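Local coordinates for ftsY (Mycoplasma mycoides, PDB 1ZU4), which serves as the receptor for the signal recognition particle, an SRP-family protein whose helical bundle is joined to a domain of the P-loop NTPase fold, at residues Val244-Glu248 with Ala275-Leu280. Numbering follows the deposited sequence.
Sequences VIQAE and AIKELL
Neighbouring helices that flank a parallel sheet tend to run roughly alongside each other, as do helical 244-248 and 275-280, with axes 9.7 Å apart at closest approach and a crossing angle of -35°. The CA atoms of Val244 and Ile276 lie 6.1 Å apart, those of Glu248 and Leu280 5.7 Å. Ala275 opens the hole for the t-rotamer knob Val244, its CB 4.3 Å from Val244 CG2. Ile276 forms the next wall, CG1 3.9 Å from Val244 CG2, and also meets Ile235 and Leu261. Such packing belongs to the P-loop NTPase alpha/beta fold, where successive parallel strands, here 230-236, 258-262 and 284-288, are linked by helices. Leu279 is the third wall, CB 3.9 Å from Val244 CG1, and sends CD2 to within 3.8 Å of both Ile245 CA and Glu248 CB. Leu280, m at chi1, closes the hole, CD1 3.7 Å from Val244 CG1 and CD2 3.8 Å from Ala247 CB; beyond it one water donates to Glu248 OE1 (2.8 Å) and Leu280 O (2.7 Å).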
loop_
_atom_site.group_PDB
_atom_site.type_symbol
_atom_site.label_atom_id
_atom_site.label_comp_id
_atom_site.label_asym_id
_atom_site.label_seq_id
_atom_site.Cartn_x
_atom_site.Cartn_y
_atom_site.Cartn_z
ATOM N N VAL A 244 -9.209 1.397 -6.147
ATOM C CA VAL A 244 -8.420 0.454 -6.962
ATOM C C VAL A 244 -8.408 0.870 -8.433
ATOM O O VAL A 244 -7.329 0.893 -9.092
ATOM C CB VAL A 244 -8.939 -1.008 -6.784
ATOM C CG1 VAL A 244 -8.194 -1.957 -7.636
ATOM C CG2 VAL A 244 -8.828 -1.442 -5.309
ATOM N N ILE A 245 -9.585 1.183 -8.968
ATOM C CA ILE A 245 -9.690 1.639 -10.376
ATOM C C ILE A 245 -8.921 2.952 -10.578
ATOM O O ILE A 245 -8.163 3.111 -11.533
ATOM C CB ILE A 245 -11.177 1.739 -10.818
ATOM C CG1 ILE A 245 -11.815 0.342 -10.855
ATOM C CG2 ILE A 245 -11.367 2.489 -12.161
ATOM C CD1 ILE A 245 -13.360 0.405 -10.637
ATOM N N GLN A 246 -9.076 3.883 -9.650
ATOM C CA GLN A 246 -8.365 5.143 -9.734
ATOM C C GLN A 246 -6.851 4.936 -9.656
ATOM O O GLN A 246 -6.115 5.615 -10.382
ATOM C CB GLN A 246 -8.814 6.081 -8.608
ATOM C CG GLN A 246 -10.221 6.584 -8.802
ATOM C CD GLN A 246 -10.230 7.933 -9.465
ATOM O OE1 GLN A 246 -9.485 8.822 -9.044
ATOM N NE2 GLN A 246 -11.081 8.114 -10.498
ATOM N N ALA A 247 -6.400 4.012 -8.791
ATOM C CA ALA A 247 -4.973 3.716 -8.669
ATOM C C ALA A 247 -4.454 3.124 -9.984
ATOM O O ALA A 247 -3.394 3.495 -10.422
ATOM C CB ALA A 247 -4.696 2.775 -7.517
ATOM N N GLU A 248 -5.236 2.257 -10.647
ATOM C CA GLU A 248 -4.847 1.796 -11.984
ATOM C C GLU A 248 -4.667 2.950 -12.998
ATOM O O GLU A 248 -3.763 2.932 -13.827
ATOM C CB GLU A 248 -5.823 0.733 -12.528
ATOM C CG GLU A 248 -5.450 0.212 -13.969
ATOM C CD GLU A 248 -4.134 -0.607 -14.045
ATOM O OE1 GLU A 248 -3.362 -0.662 -13.076
ATOM O OE2 GLU A 248 -3.849 -1.176 -15.146
ATOM N N ALA A 275 -8.115 -7.490 -4.897
ATOM C CA ALA A 275 -8.565 -6.631 -5.973
ATOM C C ALA A 275 -7.353 -5.874 -6.526
ATOM O O ALA A 275 -7.224 -5.742 -7.729
ATOM C CB ALA A 275 -9.680 -5.635 -5.467
ATOM N N ILE A 276 -6.468 -5.376 -5.642
ATOM C CA ILE A 276 -5.273 -4.650 -6.065
ATOM C C ILE A 276 -4.356 -5.559 -6.919
ATOM O O ILE A 276 -3.948 -5.213 -8.027
ATOM C CB ILE A 276 -4.506 -4.045 -4.825
ATOM C CG1 ILE A 276 -5.317 -2.851 -4.263
ATOM C CG2 ILE A 276 -3.081 -3.615 -5.208
ATOM C CD1 ILE A 276 -4.960 -2.466 -2.837
ATOM N N LYS A 277 -4.027 -6.715 -6.365
ATOM C CA LYS A 277 -3.218 -7.713 -7.054
ATOM C C LYS A 277 -3.800 -7.996 -8.465
ATOM O O LYS A 277 -3.054 -8.007 -9.431
ATOM C CB LYS A 277 -3.183 -8.970 -6.175
ATOM C CG LYS A 277 -2.691 -10.232 -6.827
ATOM C CD LYS A 277 -1.250 -10.023 -7.259
ATOM C CE LYS A 277 -0.859 -11.049 -8.306
ATOM N NZ LYS A 277 -1.470 -12.408 -8.054
ATOM N N GLU A 278 -5.120 -8.187 -8.572
ATOM C CA GLU A 278 -5.744 -8.502 -9.880
ATOM C C GLU A 278 -5.695 -7.311 -10.845
ATOM O O GLU A 278 -5.180 -7.439 -11.953
ATOM C CB GLU A 278 -7.206 -8.969 -9.712
ATOM C CG GLU A 278 -7.933 -9.282 -11.024
ATOM C CD GLU A 278 -7.352 -10.473 -11.729
ATOM O OE1 GLU A 278 -6.858 -11.406 -11.058
ATOM O OE2 GLU A 278 -7.362 -10.439 -12.967
ATOM N N LEU A 279 -6.226 -6.162 -10.433
ATOM C CA LEU A 279 -6.313 -5.051 -11.345
ATOM C C LEU A 279 -4.964 -4.402 -11.687
ATOM O O LEU A 279 -4.768 -4.087 -12.836
ATOM C CB LEU A 279 -7.290 -3.962 -10.872
ATOM C CG LEU A 279 -7.836 -3.109 -12.044
ATOM C CD1 LEU A 279 -8.832 -3.941 -12.882
ATOM C CD2 LEU A 279 -8.485 -1.799 -11.590
ATOM N N LEU A 280 -4.082 -4.184 -10.702
ATOM C CA LEU A 280 -2.828 -3.431 -10.882
ATOM C C LEU A 280 -1.655 -4.300 -11.145
ATOM O O LEU A 280 -0.788 -3.891 -11.869
ATOM C CB LEU A 280 -2.487 -2.524 -9.658
ATOM C CG LEU A 280 -3.374 -1.246 -9.551
ATOM C CD1 LEU A 280 -4.685 -1.548 -8.886
ATOM C CD2 LEU A 280 -2.659 -0.144 -8.772
HETATM O O HOH W 1 -0.626 -1.436 -13.041
#